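Local coordinates for protein apical membrane antigen 1 (Babesia divergens, PDB 4APM) that probably takes part in host-cell invasion as a calcium-binding antigen of the parasite surface at the moving junction, at residues Ala317-Asn322 and Pro351-Ala356; Ile136-Asp141 and Tyr146-Val151. One frame throughout, in Å; residues are numbered along the deposited sequence.

Contact 1: Ala317-Asn322 and Pro351-Ala356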
ATOM      1  N   ALA A 317      -1.816   7.958   2.526  1.00 23.52           N
ATOM      2  CA  ALA A 317      -1.342   9.336   2.350  1.00 24.55           C
ATOM      3  C   ALA A 317      -2.087  10.020   1.211  1.00 25.89           C
ATOM      4  O   ALA A 317      -2.543   9.359   0.264  1.00 23.14           O
ATOM      5  CB  ALA A 317       0.162   9.367   2.085  1.00 22.98           C
ATOM      6  N   ASN A 318      -2.227  11.338   1.332  1.00 26.56           N
ATOM      7  CA  ASN A 318      -2.756  12.180   0.265  1.00 24.82           C
ATOM      8  C   ASN A 318      -1.641  12.970  -0.324  1.00 26.29           C
ATOM      9  O   ASN A 318      -0.971  13.721   0.374  1.00 26.03           O
ATOM     10  CB  ASN A 318      -3.753  13.165   0.829  1.00 26.86           C
ATOM     11  CG  ASN A 318      -4.817  12.492   1.638  1.00 27.43           C
ATOM     12  OD1 ASN A 318      -4.679  12.364   2.852  1.00 36.24           O
ATOM     13  ND2 ASN A 318      -5.841  11.975   0.969  1.00 26.46           N
ATOM     14  N   TYR A 319      -1.417  12.781  -1.610  1.00 27.51           N
ATOM     15  CA  TYR A 319      -0.403  13.516  -2.301  1.00 25.97           C
ATOM     16  C   TYR A 319      -1.062  14.512  -3.235  1.00 26.94           C
ATOM     17  O   TYR A 319      -1.767  14.127  -4.163  1.00 28.24           O
ATOM     18  CB  TYR A 319       0.496  12.586  -3.090  1.00 26.36           C
ATOM     19  CG  TYR A 319       1.478  13.351  -3.911  1.00 29.38           C
ATOM     20  CD1 TYR A 319       2.408  14.198  -3.302  1.00 31.41           C
ATOM     21  CD2 TYR A 319       1.386  13.354  -5.300  1.00 27.82           C
ATOM     22  CE1 TYR A 319       3.317  14.924  -4.065  1.00 33.98           C
ATOM     23  CE2 TYR A 319       2.265  14.081  -6.066  1.00 31.65           C
ATOM     24  CZ  TYR A 319       3.216  14.868  -5.450  1.00 33.72           C
ATOM     25  OH  TYR A 319       4.049  15.610  -6.227  1.00 37.50           O
ATOM     26  N   ASP A 320      -0.833  15.792  -2.981  1.00 28.39           N
ATOM     27  CA  ASP A 320      -1.371  16.844  -3.829  1.00 29.96           C
ATOM     28  C   ASP A 320      -0.352  17.151  -4.912  1.00 31.69           C
ATOM     29  O   ASP A 320       0.691  17.734  -4.634  1.00 32.59           O
ATOM     30  CB  ASP A 320      -1.641  18.106  -3.013  1.00 30.31           C
ATOM     31  CG  ASP A 320      -2.374  19.170  -3.822  1.00 37.83           C
ATOM     32  OD1 ASP A 320      -2.036  19.363  -5.023  1.00 39.25           O
ATOM     33  OD2 ASP A 320      -3.299  19.787  -3.270  1.00 40.37           O
ATOM     34  N   SER A 321      -0.621  16.721  -6.138  1.00 30.47           N
ATOM     35  CA  SER A 321       0.366  16.909  -7.199  1.00 36.47           C
ATOM     36  C   SER A 321       0.526  18.363  -7.651  1.00 34.20           C
ATOM     37  O   SER A 321       1.501  18.679  -8.293  1.00 35.84           O
ATOM     38  CB  SER A 321       0.073  16.000  -8.403  1.00 37.69           C
ATOM     39  OG  SER A 321      -1.223  16.270  -8.902  1.00 39.40           O
ATOM     40  N   ASN A 322      -0.400  19.248  -7.270  1.00 38.73           N
ATOM     41  CA  ASN A 322      -0.258  20.692  -7.552  1.00 35.08           C
ATOM     42  C   ASN A 322       0.660  21.426  -6.592  1.00 38.06           C
ATOM     43  O   ASN A 322       1.304  22.393  -6.980  1.00 40.14           O
ATOM     44  CB  ASN A 322      -1.620  21.403  -7.578  1.00 35.92           C
ATOM     45  CG  ASN A 322      -2.626  20.709  -8.481  1.00 45.68           C
ATOM     46  OD1 ASN A 322      -3.758  20.436  -8.075  1.00 44.68           O
ATOM     47  ND2 ASN A 322      -2.206  20.390  -9.703  1.00 47.41           N
ATOM     48  N   PRO A 351       3.591   2.984  -5.619  1.00 21.16           N
ATOM     49  CA  PRO A 351       4.081   4.357  -5.378  1.00 21.66           C
ATOM     50  C   PRO A 351       3.957   5.340  -6.577  1.00 25.88           C
ATOM     51  O   PRO A 351       4.334   6.519  -6.445  1.00 29.89           O
ATOM     52  CB  PRO A 351       5.575   4.130  -5.079  1.00 20.82           C
ATOM     53  CG  PRO A 351       5.931   2.915  -5.902  1.00 19.60           C
ATOM     54  CD  PRO A 351       4.704   2.017  -5.806  1.00 19.89           C
ATOM     55  N   LEU A 352       3.494   4.862  -7.739  1.00 28.92           N
ATOM     56  CA  LEU A 352       3.568   5.636  -9.015  1.00 28.90           C
ATOM     57  C   LEU A 352       2.245   6.252  -9.360  1.00 27.53           C
ATOM     58  O   LEU A 352       1.242   5.534  -9.459  1.00 28.68           O
ATOM     59  CB  LEU A 352       3.934   4.720 -10.187  1.00 25.86           C
ATOM     60  CG  LEU A 352       5.233   3.955 -10.118  1.00 29.71           C
ATOM     61  CD1 LEU A 352       5.512   3.266 -11.463  1.00 27.35           C
ATOM     62  CD2 LEU A 352       6.346   4.921  -9.712  1.00 26.74           C
ATOM     63  N   GLU A 353       2.246   7.547  -9.662  1.00 29.35           N
ATOM     64  CA  GLU A 353       1.051   8.179 -10.251  1.00 34.76           C
ATOM     65  C   GLU A 353       0.577   7.413 -11.453  1.00 32.57           C
ATOM     66  O   GLU A 353      -0.624   7.342 -11.702  1.00 39.72           O
ATOM     67  CB  GLU A 353       1.314   9.622 -10.703  1.00 35.74           C
ATOM     68  CG  GLU A 353       1.232  10.673  -9.615  1.00 38.11           C
ATOM     69  CD  GLU A 353       1.546  12.058 -10.156  1.00 39.66           C
ATOM     70  OE1 GLU A 353       1.153  12.342 -11.309  1.00 42.92           O
ATOM     71  OE2 GLU A 353       2.264  12.822  -9.475  1.00 41.22           O
ATOM     72  N   GLN A 354       1.509   6.899 -12.245  1.00 33.53           N
ATOM     73  CA  GLN A 354       1.124   6.209 -13.488  1.00 38.94           C
ATOM     74  C   GLN A 354       0.138   5.086 -13.219  1.00 36.38           C
ATOM     75  O   GLN A 354      -0.472   4.581 -14.152  1.00 36.63           O
ATOM     76  CB  GLN A 354       2.315   5.534 -14.170  1.00 40.76           C
ATOM     77  CG  GLN A 354       3.565   6.336 -14.372  1.00 47.01           C
ATOM     78  CD  GLN A 354       4.720   5.408 -14.692  1.00 56.89           C
ATOM     79  OE1 GLN A 354       4.516   4.212 -14.951  1.00 65.11           O
ATOM     80  NE2 GLN A 354       5.936   5.931 -14.647  1.00 61.23           N
ATOM     81  N   ASP A 355       0.164   4.527 -12.011  1.00 32.16           N
ATOM     82  CA  ASP A 355      -0.567   3.287 -11.774  1.00 28.52           C
ATOM     83  C   ASP A 355      -1.905   3.562 -11.186  1.00 29.53           C
ATOM     84  O   ASP A 355      -2.617   2.649 -10.771  1.00 32.71           O
ATOM     85  CB  ASP A 355       0.194   2.368 -10.868  1.00 27.63           C
ATOM     86  CG  ASP A 355       1.350   1.737 -11.544  1.00 30.74           C
ATOM     87  OD1 ASP A 355       1.358   1.669 -12.798  1.00 38.06           O
ATOM     88  OD2 ASP A 355       2.243   1.267 -10.827  1.00 28.75           O
ATOM     89  N   ALA A 356      -2.266   4.826 -11.147  1.00 29.35           N
ATOM     90  CA  ALA A 356      -3.519   5.188 -10.543  1.00 31.65           C
ATOM     91  C   ALA A 356      -4.776   4.694 -11.283  1.00 31.76           C
ATOM     92  O   ALA A 356      -4.791   4.423 -12.481  1.00 30.33           O
ATOM     93  CB  ALA A 356      -3.583   6.683 -10.291  1.00 32.11           C
TER
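E353 reaches Y319 and S321 with a single carboxylate oxygen, and the whole meeting of 317-322 with 351-356 is a light van der Waals touch. OE2 of E353 lies 3.6 Å from CE2 of Y319, at the ring edge and near its plane, with carboxylate and ring planes 34° apart. The same OE2 passes 4.0 Å from CB of S321, so one oxygen grazes two carbons in a contact without a hydrogen bond. With CG anti to the backbone N (chi1 175°), Y319 carries its ring toward the glutamate, whose own chain runs out straight beyond CG and meets it at about a right angle. S321 N lies over one face of the ring, offset toward the rim.

The polar bonds lie within each segment or run to its surroundings. D320 OD1 accepts N322 N at 2.8 Å, an Asx turn that also takes T323 N and bends the chain as strand 316-320 ends. S321 OG hydrogen-bonds to G341 O. Within 351-356, D355 N to L352 O (2.9 Å) and A356 N to E353 O (3.1 Å) form the short 3-10 segment that presents E353.

E353 also touches A249 and F343. The contact thus lays a connecting loop beside the helix-against-sheet unit of helix 249-257 and strand 316-320, consistent with the PAN-type fold of the second AMA1 domain.

Contact 2: Ile136-Asp141 and Tyr146-Val151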
ATOM      1  N   ILE A 136       6.337 -24.757  -0.275  1.00 33.97           N
ATOM      2  CA  ILE A 136       7.766 -25.063  -0.065  1.00 34.42           C
ATOM      3  C   ILE A 136       7.943 -25.227   1.430  1.00 38.41           C
ATOM      4  O   ILE A 136       7.736 -24.269   2.192  1.00 35.42           O
ATOM      5  CB  ILE A 136       8.692 -23.917  -0.544  1.00 35.80           C
ATOM      6  CG1 ILE A 136       8.812 -23.904  -2.068  1.00 35.56           C
ATOM      7  CG2 ILE A 136      10.071 -24.015   0.093  1.00 32.34           C
ATOM      8  CD1 ILE A 136       9.118 -22.538  -2.617  1.00 34.11           C
ATOM      9  N   ILE A 137       8.200 -26.462   1.861  1.00 40.94           N
ATOM     10  CA  ILE A 137       8.283 -26.750   3.292  1.00 44.62           C
ATOM     11  C   ILE A 137       9.716 -26.887   3.758  1.00 44.78           C
ATOM     12  O   ILE A 137      10.505 -27.588   3.127  1.00 49.08           O
ATOM     13  CB  ILE A 137       7.513 -28.016   3.659  1.00 47.42           C
ATOM     14  CG1 ILE A 137       6.083 -27.933   3.122  1.00 47.24           C
ATOM     15  CG2 ILE A 137       7.513 -28.211   5.169  1.00 46.91           C
ATOM     16  CD1 ILE A 137       5.441 -29.288   2.921  1.00 46.72           C
ATOM     17  N   PRO A 138      10.056 -26.227   4.878  1.00 43.33           N
ATOM     18  CA  PRO A 138      11.407 -26.303   5.455  1.00 45.73           C
ATOM     19  C   PRO A 138      11.878 -27.744   5.696  1.00 45.11           C
ATOM     20  O   PRO A 138      11.170 -28.528   6.330  1.00 48.72           O
ATOM     21  CB  PRO A 138      11.269 -25.564   6.798  1.00 47.41           C
ATOM     22  CG  PRO A 138      10.033 -24.749   6.678  1.00 50.11           C
ATOM     23  CD  PRO A 138       9.120 -25.500   5.749  1.00 46.78           C
ATOM     24  N   ALA A 139      13.083 -28.061   5.217  1.00 52.39           N
ATOM     25  CA  ALA A 139      13.683 -29.399   5.349  1.00 54.73           C
ATOM     26  C   ALA A 139      13.734 -29.882   6.794  1.00 54.56           C
ATOM     27  O   ALA A 139      13.355 -31.013   7.093  1.00 56.35           O
ATOM     28  CB  ALA A 139      15.084 -29.407   4.747  1.00 55.78           C
ATOM     29  N   SER A 140      14.171 -29.005   7.689  1.00 57.41           N
ATOM     30  CA  SER A 140      14.421 -29.381   9.078  1.00 60.98           C
ATOM     31  C   SER A 140      13.193 -29.938   9.791  1.00 62.49           C
ATOM     32  O   SER A 140      13.322 -30.622  10.807  1.00 64.25           O
ATOM     33  CB  SER A 140      14.989 -28.203   9.860  1.00 59.71           C
ATOM     34  OG  SER A 140      14.002 -27.207  10.040  1.00 65.84           O
ATOM     35  N   ASP A 141      12.009 -29.652   9.261  1.00 54.98           N
ATOM     36  CA  ASP A 141      10.783 -30.152   9.858  1.00 54.74           C
ATOM     37  C   ASP A 141       9.659 -30.155   8.847  1.00 61.06           C
ATOM     38  O   ASP A 141       9.162 -29.099   8.448  1.00 57.99           O
ATOM     39  CB  ASP A 141      10.391 -29.327  11.083  1.00 52.51           C
ATOM     40  CG  ASP A 141       9.074 -29.768  11.682  1.00 52.35           C
ATOM     41  OD1 ASP A 141       8.499 -30.761  11.185  1.00 51.52           O
ATOM     42  OD2 ASP A 141       8.620 -29.135  12.660  1.00 52.23           O
ATOM     43  N   TYR A 146       5.383 -23.327   8.956  1.00 38.89           N
ATOM     44  CA  TYR A 146       6.289 -22.227   8.629  1.00 35.16           C
ATOM     45  C   TYR A 146       6.498 -22.109   7.115  1.00 34.29           C
ATOM     46  O   TYR A 146       6.728 -23.110   6.430  1.00 35.42           O
ATOM     47  CB  TYR A 146       7.637 -22.401   9.341  1.00 33.94           C
ATOM     48  CG  TYR A 146       8.573 -21.225   9.161  1.00 30.56           C
ATOM     49  CD1 TYR A 146       9.387 -21.142   8.062  1.00 30.27           C
ATOM     50  CD2 TYR A 146       8.575 -20.166  10.062  1.00 31.61           C
ATOM     51  CE1 TYR A 146      10.219 -20.057   7.878  1.00 35.89           C
ATOM     52  CE2 TYR A 146       9.394 -19.076   9.886  1.00 31.07           C
ATOM     53  CZ  TYR A 146      10.207 -19.026   8.789  1.00 34.61           C
ATOM     54  OH  TYR A 146      11.027 -17.944   8.586  1.00 42.98           O
ATOM     55  N   ARG A 147       6.411 -20.882   6.602  1.00 30.01           N
ATOM     56  CA  ARG A 147       6.606 -20.631   5.170  1.00 30.73           C
ATOM     57  C   ARG A 147       7.440 -19.379   4.947  1.00 28.35           C
ATOM     58  O   ARG A 147       7.430 -18.473   5.763  1.00 29.47           O
ATOM     59  CB  ARG A 147       5.266 -20.513   4.439  1.00 28.59           C
ATOM     60  CG  ARG A 147       4.391 -21.775   4.465  1.00 28.79           C
ATOM     61  CD  ARG A 147       5.015 -22.948   3.716  1.00 29.99           C
ATOM     62  NE  ARG A 147       4.095 -24.080   3.708  1.00 28.49           N
ATOM     63  CZ  ARG A 147       4.112 -25.078   4.601  1.00 32.69           C
ATOM     64  NH1 ARG A 147       5.047 -25.142   5.550  1.00 26.78           N
ATOM     65  NH2 ARG A 147       3.190 -26.023   4.545  1.00 33.18           N
ATOM     66  N   TYR A 148       8.202 -19.356   3.861  1.00 29.01           N
ATOM     67  CA  TYR A 148       9.106 -18.238   3.581  1.00 28.65           C
ATOM     68  C   TYR A 148       8.326 -17.145   2.833  1.00 28.90           C
ATOM     69  O   TYR A 148       7.290 -17.441   2.223  1.00 24.92           O
ATOM     70  CB  TYR A 148      10.257 -18.730   2.713  1.00 32.40           C
ATOM     71  CG  TYR A 148      11.151 -19.756   3.363  1.00 36.32           C
ATOM     72  CD1 TYR A 148      12.184 -19.360   4.197  1.00 39.72           C
ATOM     73  CD2 TYR A 148      11.011 -21.120   3.087  1.00 40.30           C
ATOM     74  CE1 TYR A 148      13.031 -20.280   4.770  1.00 42.11           C
ATOM     75  CE2 TYR A 148      11.838 -22.057   3.679  1.00 40.54           C
ATOM     76  CZ  TYR A 148      12.853 -21.621   4.517  1.00 45.06           C
ATOM     77  OH  TYR A 148      13.716 -22.510   5.097  1.00 49.65           O
ATOM     78  N   PRO A 149       8.839 -15.891   2.837  1.00 26.38           N
ATOM     79  CA  PRO A 149       8.241 -14.877   1.967  1.00 25.16           C
ATOM     80  C   PRO A 149       8.639 -15.063   0.491  1.00 26.15           C
ATOM     81  O   PRO A 149       9.599 -15.785   0.183  1.00 24.66           O
ATOM     82  CB  PRO A 149       8.793 -13.562   2.509  1.00 24.37           C
ATOM     83  CG  PRO A 149       9.940 -13.914   3.406  1.00 27.79           C
ATOM     84  CD  PRO A 149      10.072 -15.410   3.487  1.00 26.95           C
ATOM     85  N   PHE A 150       7.879 -14.440  -0.406  1.00 24.39           N
ATOM     86  CA  PHE A 150       8.239 -14.344  -1.815  1.00 23.26           C
ATOM     87  C   PHE A 150       8.409 -12.869  -2.257  1.00 23.48           C
ATOM     88  O   PHE A 150       7.966 -11.952  -1.581  1.00 26.56           O
ATOM     89  CB  PHE A 150       7.163 -15.015  -2.650  1.00 22.94           C
ATOM     90  CG  PHE A 150       5.904 -14.195  -2.782  1.00 25.13           C
ATOM     91  CD1 PHE A 150       4.888 -14.305  -1.835  1.00 23.21           C
ATOM     92  CD2 PHE A 150       5.755 -13.271  -3.831  1.00 24.75           C
ATOM     93  CE1 PHE A 150       3.732 -13.563  -1.947  1.00 23.13           C
ATOM     94  CE2 PHE A 150       4.610 -12.503  -3.929  1.00 25.36           C
ATOM     95  CZ  PHE A 150       3.593 -12.658  -2.991  1.00 28.10           C
ATOM     96  N   VAL A 151       9.068 -12.642  -3.385  1.00 25.47           N
ATOM     97  CA  VAL A 151       9.020 -11.345  -4.048  1.00 21.23           C
ATOM     98  C   VAL A 151       8.766 -11.681  -5.487  1.00 21.32           C
ATOM     99  O   VAL A 151       9.454 -12.531  -6.042  1.00 22.46           O
ATOM    100  CB  VAL A 151      10.371 -10.623  -3.946  1.00 23.85           C
ATOM    101  CG1 VAL A 151      10.321  -9.301  -4.721  1.00 21.65           C
ATOM    102  CG2 VAL A 151      10.758 -10.392  -2.474  1.00 20.77           C
TER
HETATM  103  O   HOH W   1       7.802 -21.371   2.055  1.00 29.35           O
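R147 runs its long side chain alongside I137, the two pointing the same way, and packs against 136-141 without bonding to it. From CB the chain leaves anti to the carbonyl carbon and then bends at chi2 (-65°), which turns its outer half toward the neighbouring loop. CD comes first, 3.4 Å from I136 O, an ordinary approach of a methylene to a carbonyl oxygen. NE goes on to donate to G134 O, just before the loop. Over one face of the guanidinium lies CG1 of I137, 3.8 Å from CZ and offset toward the rim; it is also 3.7 Å from NH2. NH1 donates to Y146 O at 2.8 Å; the oxygen lies close to the guanidinium plane, whereas NH1 stands above the plane of the carbonyl. NH1 also donates to T144 O. Three main-chain oxygens therefore fix the rotation of the group while I137 packs on one of its faces.

P138 packs chiefly on the two tyrosines. Its CG touches CD1 at the edge of the Y146 ring (3.9 Å), and its CD rests 3.4 Å from Y146 O, the oxygen that NH1 grips. Y148 completes the apolar patch through loose contacts with I136 and P138, its ring meeting F82 edge-to-face. One water joins the two backbones, donating to I136 O and accepting from Y148 N at 2.7 Å.

From P138 the chain enters a type I beta turn closed by D141 N to P138 O, then doubles back to Y146. F150 packs on C129, A130 and A133, so the loop links helix 125-134 to strand 150-153 of a helix-on-sheet core, consistent with the PAN-type fold of the first AMA1 domain.

Contacts 1 and 2 follow one another along the chain, contact 2 closing before contact 1 opens, and lie on opposite sides of the chain's centre. Their centres are about 36 Å apart and their nearest atoms about 13 Å, so neither touches the other. Both border a similar scaffold, a helix packed on an antiparallel sheet and tied to it by a disulfide: C252-C326 beside contact 1, C129-C159 beside contact 2. Contact 1 buries 78 Å² between its segments and contact 2 buries 283 Å². Both lie away from the calcium site of G120 and D122, and belong to the framework of their modules.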